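Local coordinates for protein putative polysaccharide deacetylase (Bdellovibrio bacteriovorus HD100, PDB 5JP6) that probably acts as a zinc-dependent carbohydrate esterase of family 4, a predator enzyme that removes acetyl groups from peptidoglycan of the prey cell wall, at residues Glu54-Phe57 against Ala58-His62; Met65-Ser68 against Ser69-Glu72; Lys288-Leu291 against Lys292-Thr296; Tyr371-Lys374 against Leu375-Arg378. The protein carries 1 engineered substitution. One frame throughout, in Å; residues are numbered along the deposited sequence.

Contact 1: residues Glu54-Phe57 against Ala58-His62; sequences EALF and ANWRH
W60 sits one helical turn beyond L56 and F57 and meets both in an i,i+3/i,i+4 cluster on the buried side of helix 53-66. The six-membered ring of W60 and the ring of F57 form a T-shaped (edge-to-face) pair, with centroids 5.2 Å apart and planes at 76°; W60 supplies the edge, F57 the face. L56 approaches W60 differently: the two side chains run side by side, and L56 CB lies 4.1 Å from the centroid of the six-membered ring, over its face, as a CH-pi contact. With CG beside its backbone N (chi1 -70°), W60 swings back along the helix to reach both residues.

Backbone bonds underlie this packing. The amides of A58, N59, W60 and R61 each donate to the carbonyl four residues earlier, the bond from R61 N to F57 O measuring 2.8 Å with an N-H...O angle of 161°.

Two waters extend the carbonyls' bonding: one donates to L56 O and accepts from N59 ND2, the other joins E54 O to R61. Outside the segment, V30 and I26 of helix 24-39, L105 of helix 103-106 and L78 of helix 71-83 pack on the aromatic pair. R61 bends at chi3, and its NH1, also bonded to N102 OD1, donates to the bridging water at 2.9 Å, close to the guanidinium plane.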
loop_
_atom_site.group_PDB
_atom_site.type_symbol
_atom_site.label_atom_id
_atom_site.label_comp_id
_atom_site.label_asym_id
_atom_site.label_seq_id
_atom_site.Cartn_x
_atom_site.Cartn_y
_atom_site.Cartn_z
ATOM N N GLU A 54 -7.075 -4.084 -10.736
ATOM C CA GLU A 54 -6.182 -5.252 -10.701
ATOM C C GLU A 54 -6.940 -6.502 -11.196
ATOM O O GLU A 54 -6.420 -7.298 -12.010
ATOM C CB GLU A 54 -5.668 -5.508 -9.291
ATOM C CG GLU A 54 -4.554 -6.547 -9.219
ATOM C CD GLU A 54 -3.982 -6.702 -7.833
ATOM O OE1 GLU A 54 -4.607 -6.185 -6.883
ATOM O OE2 GLU A 54 -2.909 -7.323 -7.699
ATOM N N ALA A 55 -8.157 -6.671 -10.695
ATOM C CA ALA A 55 -8.995 -7.815 -11.096
ATOM C C ALA A 55 -9.368 -7.710 -12.572
ATOM O O ALA A 55 -9.341 -8.727 -13.294
ATOM C CB ALA A 55 -10.259 -7.896 -10.261
ATOM N N LEU A 56 -9.718 -6.492 -13.026
ATOM C CA LEU A 56 -10.113 -6.281 -14.442
ATOM C C LEU A 56 -8.954 -6.704 -15.366
ATOM O O LEU A 56 -9.138 -7.448 -16.348
ATOM C CB LEU A 56 -10.451 -4.816 -14.702
ATOM C CG LEU A 56 -11.751 -4.276 -14.103
ATOM C CD1 LEU A 56 -11.919 -2.821 -14.501
ATOM C CD2 LEU A 56 -12.938 -5.113 -14.584
ATOM N N PHE A 57 -7.748 -6.248 -15.055
ATOM C CA PHE A 57 -6.583 -6.573 -15.903
ATOM C C PHE A 57 -6.180 -8.045 -15.792
ATOM O O PHE A 57 -5.760 -8.612 -16.790
ATOM C CB PHE A 57 -5.377 -5.648 -15.647
ATOM C CG PHE A 57 -5.359 -4.405 -16.485
ATOM C CD1 PHE A 57 -6.197 -3.351 -16.082
ATOM C CD2 PHE A 57 -4.595 -4.249 -17.616
ATOM C CE1 PHE A 57 -6.226 -2.170 -16.810
ATOM C CE2 PHE A 57 -4.635 -3.067 -18.333
ATOM C CZ PHE A 57 -5.452 -2.035 -17.920
ATOM N N ALA A 58 -6.336 -8.676 -14.622
ATOM C CA ALA A 58 -6.054 -10.103 -14.539
ATOM C C ALA A 58 -7.002 -10.849 -15.485
ATOM O O ALA A 58 -6.603 -11.739 -16.240
ATOM C CB ALA A 58 -6.191 -10.617 -13.122
ATOM N N ASN A 59 -8.265 -10.469 -15.490
ATOM C CA ASN A 59 -9.207 -11.119 -16.390
ATOM C C ASN A 59 -8.904 -10.818 -17.851
ATOM O O ASN A 59 -8.977 -11.709 -18.679
ATOM C CB ASN A 59 -10.629 -10.689 -16.084
ATOM C CG ASN A 59 -11.629 -11.323 -17.033
ATOM O OD1 ASN A 59 -11.789 -12.553 -17.070
ATOM N ND2 ASN A 59 -12.253 -10.510 -17.848
ATOM N N TRP A 60 -8.561 -9.569 -18.165
ATOM C CA TRP A 60 -8.194 -9.220 -19.550
ATOM C C TRP A 60 -6.936 -9.960 -20.008
ATOM O O TRP A 60 -6.861 -10.377 -21.148
ATOM C CB TRP A 60 -8.049 -7.693 -19.763
ATOM C CG TRP A 60 -9.372 -6.990 -19.697
ATOM C CD1 TRP A 60 -10.590 -7.473 -20.150
ATOM C CD2 TRP A 60 -9.628 -5.685 -19.192
ATOM N NE1 TRP A 60 -11.571 -6.556 -19.923
ATOM C CE2 TRP A 60 -11.023 -5.451 -19.330
ATOM C CE3 TRP A 60 -8.831 -4.690 -18.620
ATOM C CZ2 TRP A 60 -11.631 -4.262 -18.931
ATOM C CZ3 TRP A 60 -9.436 -3.513 -18.225
ATOM C CH2 TRP A 60 -10.831 -3.302 -18.376
ATOM N N ARG A 61 -5.958 -10.141 -19.129
ATOM C CA ARG A 61 -4.805 -10.927 -19.517
ATOM C C ARG A 61 -5.235 -12.345 -19.868
ATOM O O ARG A 61 -4.712 -12.916 -20.821
ATOM C CB ARG A 61 -3.741 -10.962 -18.433
ATOM C CG ARG A 61 -2.993 -9.677 -18.241
ATOM C CD ARG A 61 -1.737 -9.831 -17.399
ATOM N NE ARG A 61 -1.989 -10.484 -16.127
ATOM C CZ ARG A 61 -2.363 -9.852 -15.009
ATOM N NH1 ARG A 61 -2.580 -8.536 -14.999
ATOM N NH2 ARG A 61 -2.557 -10.541 -13.898
ATOM N N HIS A 62 -6.152 -12.925 -19.082
ATOM C CA HIS A 62 -6.636 -14.279 -19.361
ATOM C C HIS A 62 -7.382 -14.339 -20.694
ATOM O O HIS A 62 -7.112 -15.201 -21.533
ATOM C CB HIS A 62 -7.501 -14.786 -18.225
ATOM C CG HIS A 62 -7.984 -16.179 -18.424
ATOM N ND1 HIS A 62 -7.212 -17.277 -18.108
ATOM C CD2 HIS A 62 -9.131 -16.658 -18.961
ATOM C CE1 HIS A 62 -7.882 -18.377 -18.406
ATOM N NE2 HIS A 62 -9.049 -18.027 -18.924
HETATM O O HOH W 1 -3.719 -7.172 -12.689
HETATM O O HOH W 2 -11.988 -7.667 -17.020
#

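Contact 2: residues Met65-Ser68 against Ser69-Glu72; sequences MVDS and SKRE
D67 turns CG away from its backbone N (chi1 -167°), while S69 holds OG between its backbone N and carbonyl carbon (chi1 78°), and the two side chains thereby meet. S69 OG donates to D67 OD1 at 2.6 Å, arriving on the syn side but 28° out of the carboxylate plane. The same oxygen takes a second, weak and bent bond from S69 N at 3.1 Å. This amide bond, from residue i+2 to the side-chain oxygen of residue i, fits an Asx turn, which the S69 hydroxyl reinforces.

The other oxygen faces K70. D67 OD2 lies 3.4 Å from K70 CE but 4.2 Å from NZ, beyond salt-bridge range, which suggests a mild electrostatic attraction at most. The backbone does hold K70, whose N donates to D67 O at 3.0 Å.

R71 reaches back as an extended chain from CG to NE. Its guanidinium lies flat against S68, with S68 CB 3.6 Å above the plane and over the centre. At the edge NH2 gives M65 O a weak bond of 3.3 Å, while NE is held by F64 O. Through NE, and weakly through NH2, R71 joins helix 71-83 to the last turn of helix 53-66. A water links S68 O to E72 N. The arrangement is a tight, exposed connection between helix 53-66, which D67 leaves, and helix 71-83.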
loop_
_atom_site.group_PDB
_atom_site.type_symbol
_atom_site.label_atom_id
_atom_site.label_comp_id
_atom_site.label_asym_id
_atom_site.label_seq_id
_atom_site.Cartn_x
_atom_site.Cartn_y
_atom_site.Cartn_z
ATOM N N MET A 65 -4.945 -14.070 -23.567
ATOM C CA MET A 65 -4.170 -15.290 -23.721
ATOM C C MET A 65 -5.005 -16.333 -24.466
ATOM O O MET A 65 -4.512 -17.003 -25.388
ATOM C CB MET A 65 -3.748 -15.810 -22.327
ATOM C CG MET A 65 -3.009 -17.138 -22.389
ATOM S SD MET A 65 -2.432 -17.725 -20.796
ATOM C CE MET A 65 -3.962 -18.132 -19.979
ATOM N N VAL A 66 -6.260 -16.514 -24.045
ATOM C CA VAL A 66 -6.997 -17.711 -24.471
ATOM C C VAL A 66 -7.686 -17.564 -25.819
ATOM O O VAL A 66 -8.137 -18.543 -26.386
ATOM C CB VAL A 66 -7.938 -18.252 -23.386
ATOM C CG1 VAL A 66 -7.201 -18.464 -22.066
ATOM C CG2 VAL A 66 -9.152 -17.343 -23.209
ATOM N N ASP A 67 -7.750 -16.338 -26.353
ATOM C CA ASP A 67 -8.330 -16.139 -27.695
ATOM C C ASP A 67 -7.536 -15.118 -28.470
ATOM O O ASP A 67 -7.799 -13.908 -28.372
ATOM C CB ASP A 67 -9.793 -15.741 -27.598
ATOM C CG ASP A 67 -10.528 -15.841 -28.950
ATOM O OD1 ASP A 67 -9.864 -15.829 -29.995
ATOM O OD2 ASP A 67 -11.784 -15.863 -28.966
ATOM N N SER A 68 -6.572 -15.593 -29.254
ATOM C CA SER A 68 -5.692 -14.694 -29.965
ATOM C C SER A 68 -6.435 -13.884 -31.029
ATOM O O SER A 68 -5.987 -12.811 -31.433
ATOM C CB SER A 68 -4.526 -15.461 -30.581
ATOM O OG SER A 68 -4.973 -16.408 -31.510
ATOM N N SER A 69 -7.613 -14.346 -31.426
ATOM C CA SER A 69 -8.394 -13.593 -32.402
ATOM C C SER A 69 -8.996 -12.314 -31.849
ATOM O O SER A 69 -9.465 -11.503 -32.638
ATOM C CB SER A 69 -9.489 -14.460 -33.029
ATOM O OG SER A 69 -10.603 -14.606 -32.162
ATOM N N LYS A 70 -9.002 -12.152 -30.519
ATOM C CA LYS A 70 -9.578 -10.992 -29.873
ATOM C C LYS A 70 -8.514 -9.972 -29.477
ATOM O O LYS A 70 -8.841 -8.882 -29.032
ATOM C CB LYS A 70 -10.415 -11.416 -28.647
ATOM C CG LYS A 70 -11.661 -12.201 -29.040
ATOM C CD LYS A 70 -12.702 -12.345 -27.943
ATOM C CE LYS A 70 -13.873 -13.216 -28.412
ATOM N NZ LYS A 70 -14.489 -12.755 -29.687
ATOM N N ARG A 71 -7.234 -10.314 -29.648
ATOM C CA ARG A 71 -6.142 -9.483 -29.098
ATOM C C ARG A 71 -6.089 -8.082 -29.664
ATOM O O ARG A 71 -5.984 -7.094 -28.927
ATOM C CB ARG A 71 -4.802 -10.174 -29.317
ATOM C CG ARG A 71 -4.653 -11.416 -28.452
ATOM C CD ARG A 71 -3.326 -12.153 -28.699
ATOM N NE ARG A 71 -3.237 -13.371 -27.900
ATOM C CZ ARG A 71 -2.267 -14.278 -28.005
ATOM N NH1 ARG A 71 -1.286 -14.133 -28.878
ATOM N NH2 ARG A 71 -2.293 -15.353 -27.222
ATOM N N GLU A 72 -6.166 -7.957 -30.968
ATOM C CA GLU A 72 -6.005 -6.641 -31.536
ATOM C C GLU A 72 -7.185 -5.711 -31.170
ATOM O O GLU A 72 -6.996 -4.513 -30.879
ATOM C CB GLU A 72 -5.736 -6.723 -33.049
ATOM C CG GLU A 72 -4.226 -6.676 -33.381
ATOM C CD GLU A 72 -3.428 -5.562 -32.647
ATOM O OE1 GLU A 72 -3.976 -4.450 -32.374
ATOM O OE2 GLU A 72 -2.227 -5.784 -32.351
HETATM O O HOH W 3 -6.153 -10.300 -32.815
#

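Contact 3: residues Lys288-Leu291 against Lys292-Thr296; sequences KAFL and KTKST
A Schellman motif ends helix 285-293, and S295, with positive phi (53°), is its C-prime residue. The defining pair of bonds is present: T296 N donates to L291 O at 3.0 Å, and S295 N donates to K292 O, also at 3.0 Å. Before this reversal the helical pattern persists, T293 N donating to A289 O and K294 N to F290 O. T293 OG1 adds a weak bond to the same A289 carbonyl, so that oxygen has two donors from one residue.

The main side-chain contact is between F290 and K294, four residues apart, which meet through the aliphatic part of the lysine: K294 CG stands over the F290 ring face, 4.0 Å from the centroid and 23° off the normal. F290 carries its ring anti to the backbone nitrogen (chi1 170°), and K294 bends at chi2, bringing CE to 3.8 Å from F290 CE1. R259 of helix 251-269 touches both side chains.

L291, which is buried, packs against F276 of strand 275-277 and V258 of helix 251-269. The polar ends of two helix lysines are held by residues outside the segments: K288 NZ by a salt bridge to E298 and K292 NZ by the carbonyl of N157. T296 OG1 turns back to donate to K294 O at 2.9 Å, from above the carbonyl plane.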
loop_
_atom_site.group_PDB
_atom_site.type_symbol
_atom_site.label_atom_id
_atom_site.label_comp_id
_atom_site.label_asym_id
_atom_site.label_seq_id
_atom_site.Cartn_x
_atom_site.Cartn_y
_atom_site.Cartn_z
ATOM N N LYS A 288 -8.073 -15.218 14.298
ATOM C CA LYS A 288 -7.536 -14.402 15.365
ATOM C C LYS A 288 -6.842 -15.281 16.416
ATOM O O LYS A 288 -5.746 -14.941 16.894
ATOM C CB LYS A 288 -8.610 -13.535 15.989
ATOM C CG LYS A 288 -9.122 -12.445 15.045
ATOM C CD LYS A 288 -10.303 -11.679 15.678
ATOM C CE LYS A 288 -10.751 -10.527 14.818
ATOM N NZ LYS A 288 -10.000 -9.307 15.199
ATOM N N ALA A 289 -7.463 -16.411 16.771
ATOM C CA ALA A 289 -6.858 -17.356 17.740
ATOM C C ALA A 289 -5.575 -17.976 17.191
ATOM O O ALA A 289 -4.581 -18.104 17.906
ATOM C CB ALA A 289 -7.846 -18.430 18.100
ATOM N N PHE A 290 -5.615 -18.341 15.918
ATOM C CA PHE A 290 -4.450 -18.876 15.213
ATOM C C PHE A 290 -3.240 -17.937 15.321
ATOM O O PHE A 290 -2.115 -18.374 15.630
ATOM C CB PHE A 290 -4.844 -19.078 13.756
ATOM C CG PHE A 290 -3.712 -19.398 12.822
ATOM C CD1 PHE A 290 -3.085 -20.616 12.841
ATOM C CD2 PHE A 290 -3.329 -18.483 11.871
ATOM C CE1 PHE A 290 -2.108 -20.916 11.907
ATOM C CE2 PHE A 290 -2.332 -18.751 10.974
ATOM C CZ PHE A 290 -1.722 -19.975 10.984
ATOM N N LEU A 291 -3.457 -16.640 15.070
ATOM C CA LEU A 291 -2.331 -15.693 15.153
ATOM C C LEU A 291 -1.671 -15.671 16.534
ATOM O O LEU A 291 -0.444 -15.590 16.642
ATOM C CB LEU A 291 -2.761 -14.275 14.767
ATOM C CG LEU A 291 -3.102 -14.040 13.306
ATOM C CD1 LEU A 291 -3.595 -12.613 13.137
ATOM C CD2 LEU A 291 -1.893 -14.303 12.412
ATOM N N LYS A 292 -2.502 -15.738 17.582
ATOM C CA LYS A 292 -1.971 -15.734 18.932
ATOM C C LYS A 292 -1.158 -17.000 19.196
ATOM O O LYS A 292 -0.052 -16.922 19.718
ATOM C CB LYS A 292 -3.065 -15.567 19.978
ATOM C CG LYS A 292 -3.859 -14.272 19.849
ATOM C CD LYS A 292 -4.954 -14.209 20.885
ATOM C CE LYS A 292 -4.491 -14.299 22.290
ATOM N NZ LYS A 292 -3.493 -13.247 22.612
ATOM N N THR A 293 -1.687 -18.150 18.795
ATOM C CA THR A 293 -0.944 -19.408 18.907
ATOM C C THR A 293 0.399 -19.313 18.168
ATOM O O THR A 293 1.439 -19.806 18.646
ATOM C CB THR A 293 -1.800 -20.573 18.430
ATOM O OG1 THR A 293 -2.916 -20.694 19.313
ATOM C CG2 THR A 293 -1.008 -21.907 18.419
ATOM N N LYS A 294 0.378 -18.627 17.029
ATOM C CA LYS A 294 1.573 -18.449 16.211
ATOM C C LYS A 294 2.381 -17.215 16.567
ATOM O O LYS A 294 3.257 -16.827 15.807
ATOM C CB LYS A 294 1.194 -18.469 14.724
ATOM C CG LYS A 294 0.512 -19.765 14.290
ATOM C CD LYS A 294 1.401 -20.977 14.456
ATOM C CE LYS A 294 0.697 -22.265 14.071
ATOM N NZ LYS A 294 1.573 -23.454 14.286
ATOM N N SER A 295 2.143 -16.644 17.741
ATOM C CA SER A 295 3.004 -15.603 18.316
ATOM C C SER A 295 3.226 -14.450 17.325
ATOM O O SER A 295 4.330 -13.937 17.164
ATOM C CB SER A 295 4.342 -16.204 18.780
ATOM O OG SER A 295 4.155 -17.231 19.745
ATOM N N THR A 296 2.121 -14.029 16.697
ATOM C CA THR A 296 2.171 -12.988 15.705
ATOM C C THR A 296 1.110 -11.943 16.033
ATOM O O THR A 296 -0.068 -12.284 16.244
ATOM C CB THR A 296 1.941 -13.555 14.280
ATOM O OG1 THR A 296 2.958 -14.545 13.995
ATOM C CG2 THR A 296 1.978 -12.510 13.235
#

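Contact 4: residues Tyr371-Lys374 against Leu375-Arg378; sequences YNSK and LVKR
The guanidinium of R378 meets N372 at its edge, not over a face: N372 CG and OD1 lie near its plane, and the amide and guanidinium planes stand 67° apart. The grip is end-on and converges on one atom. R378 NH2 donates to N372 OD1 at 2.9 Å, in the carbonyl plane and on a lone pair, whereas R378 NH1 reaches the same oxygen at 3.1 Å from 37° above that plane. The straighter of the two bonds is that from NH2. NH1 also makes a weak bond to Y371 O. Two donors on one oxygen, plus N372 ND2 bonded to S368 O, fix the rotation of the amide.

Between these residues the chain makes a type I beta turn from S373 to V376. The closing bond, V376 N to S373 O, is long and weak at 3.3 Å. S373 strengthens the turn through its side chain: with OG anti to the backbone nitrogen (chi1 176°), it accepts from L375 N at 3.0 Å, an ST turn. That hydroxyl also lies 3.4 Å from L375 CB, and S373 CB packs against the methyls of V376.

The R378 chain, extended from CG to NE, reaches back to N372. The segment follows strand 358-364 and lies against helix 251-269: L375 packs on V258 and H262, and V376 on Q263.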
loop_
_atom_site.group_PDB
_atom_site.type_symbol
_atom_site.label_atom_id
_atom_site.label_comp_id
_atom_site.label_asym_id
_atom_site.label_seq_id
_atom_site.Cartn_x
_atom_site.Cartn_y
_atom_site.Cartn_z
ATOM N N TYR A 371 13.378 -13.810 13.553
ATOM C CA TYR A 371 14.123 -14.921 12.963
ATOM C C TYR A 371 13.480 -16.268 13.180
ATOM O O TYR A 371 13.956 -17.265 12.607
ATOM C CB TYR A 371 15.536 -14.953 13.527
ATOM C CG TYR A 371 16.343 -13.700 13.210
ATOM C CD1 TYR A 371 16.873 -13.501 11.942
ATOM C CD2 TYR A 371 16.532 -12.728 14.160
ATOM C CE1 TYR A 371 17.606 -12.386 11.661
ATOM C CE2 TYR A 371 17.247 -11.602 13.879
ATOM C CZ TYR A 371 17.771 -11.421 12.615
ATOM O OH TYR A 371 18.524 -10.304 12.298
ATOM N N ASN A 372 12.430 -16.310 13.999
ATOM C CA ASN A 372 11.863 -17.566 14.450
ATOM C C ASN A 372 10.327 -17.582 14.301
ATOM O O ASN A 372 9.620 -18.124 15.152
ATOM C CB ASN A 372 12.286 -17.788 15.901
ATOM C CG ASN A 372 13.772 -18.014 16.023
ATOM O OD1 ASN A 372 14.291 -19.057 15.628
ATOM N ND2 ASN A 372 14.473 -17.000 16.525
ATOM N N SER A 373 9.847 -17.009 13.200
ATOM C CA SER A 373 8.412 -16.939 12.980
ATOM C C SER A 373 7.787 -18.345 12.933
ATOM O O SER A 373 8.238 -19.221 12.195
ATOM C CB SER A 373 8.092 -16.279 11.650
ATOM O OG SER A 373 6.688 -16.291 11.411
ATOM N N LYS A 374 6.694 -18.494 13.682
ATOM C CA LYS A 374 5.898 -19.729 13.636
ATOM C C LYS A 374 5.060 -19.881 12.353
ATOM O O LYS A 374 4.393 -20.907 12.176
ATOM C CB LYS A 374 5.041 -19.847 14.888
ATOM C CG LYS A 374 5.867 -20.006 16.153
ATOM C CD LYS A 374 4.988 -19.965 17.402
ATOM C CE LYS A 374 5.764 -20.214 18.640
ATOM N NZ LYS A 374 4.915 -20.075 19.822
ATOM N N LEU A 375 5.108 -18.855 11.492
ATOM C CA LEU A 375 4.401 -18.856 10.224
ATOM C C LEU A 375 5.286 -19.264 9.051
ATOM O O LEU A 375 4.807 -19.355 7.931
ATOM C CB LEU A 375 3.792 -17.473 9.960
ATOM C CG LEU A 375 2.737 -17.014 10.938
ATOM C CD1 LEU A 375 2.319 -15.587 10.679
ATOM C CD2 LEU A 375 1.506 -17.939 10.912
ATOM N N VAL A 376 6.579 -19.472 9.306
ATOM C CA VAL A 376 7.478 -19.789 8.225
ATOM C C VAL A 376 8.155 -21.144 8.410
ATOM O O VAL A 376 8.341 -21.606 9.546
ATOM C CB VAL A 376 8.544 -18.719 7.988
ATOM C CG1 VAL A 376 7.960 -17.313 7.891
ATOM C CG2 VAL A 376 9.632 -18.800 8.961
ATOM N N LYS A 377 8.535 -21.747 7.276
ATOM C CA LYS A 377 9.360 -22.950 7.216
ATOM C C LYS A 377 10.810 -22.534 6.944
ATOM O O LYS A 377 11.095 -21.754 6.020
ATOM C CB LYS A 377 8.901 -23.816 6.075
ATOM C CG LYS A 377 7.509 -24.327 6.193
ATOM C CD LYS A 377 7.175 -25.307 5.047
ATOM C CE LYS A 377 7.940 -26.623 5.119
ATOM N NZ LYS A 377 7.344 -27.676 4.236
ATOM N N ARG A 378 11.712 -22.994 7.790
ATOM C CA ARG A 378 13.124 -22.692 7.639
ATOM C C ARG A 378 13.709 -23.394 6.433
ATOM O O ARG A 378 13.136 -24.355 5.929
ATOM C CB ARG A 378 13.890 -23.130 8.881
ATOM C CG ARG A 378 13.380 -22.564 10.205
ATOM C CD ARG A 378 14.353 -22.963 11.324
ATOM N NE ARG A 378 13.812 -22.750 12.672
ATOM C CZ ARG A 378 13.939 -21.626 13.382
ATOM N NH1 ARG A 378 14.592 -20.551 12.878
ATOM N NH2 ARG A 378 13.397 -21.575 14.616
#

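Along the chain the four contacts come in series, and in space they form two pairs. Contacts 1 and 2 share helix 53-66, their centres 13 Å apart. Contacts 3 and 4 are also 13 Å apart between centres and touch, S295 OG and K374 NZ at 2.9 Å, a probable hydrogen bond. Contacts 1 and 3 are about 21 Å apart at their nearest atoms. The side chain of E54 in contact 1 is about 9 Å from the zinc ion; those of L291 and L375 in contacts 3 and 4 are about 10 and 11 Å from that of the zinc ligand H227. The first pair thus belongs to the helical N-terminal part, while the second joins the end of helix 285-293 to the C-terminal tail on helix 251-269.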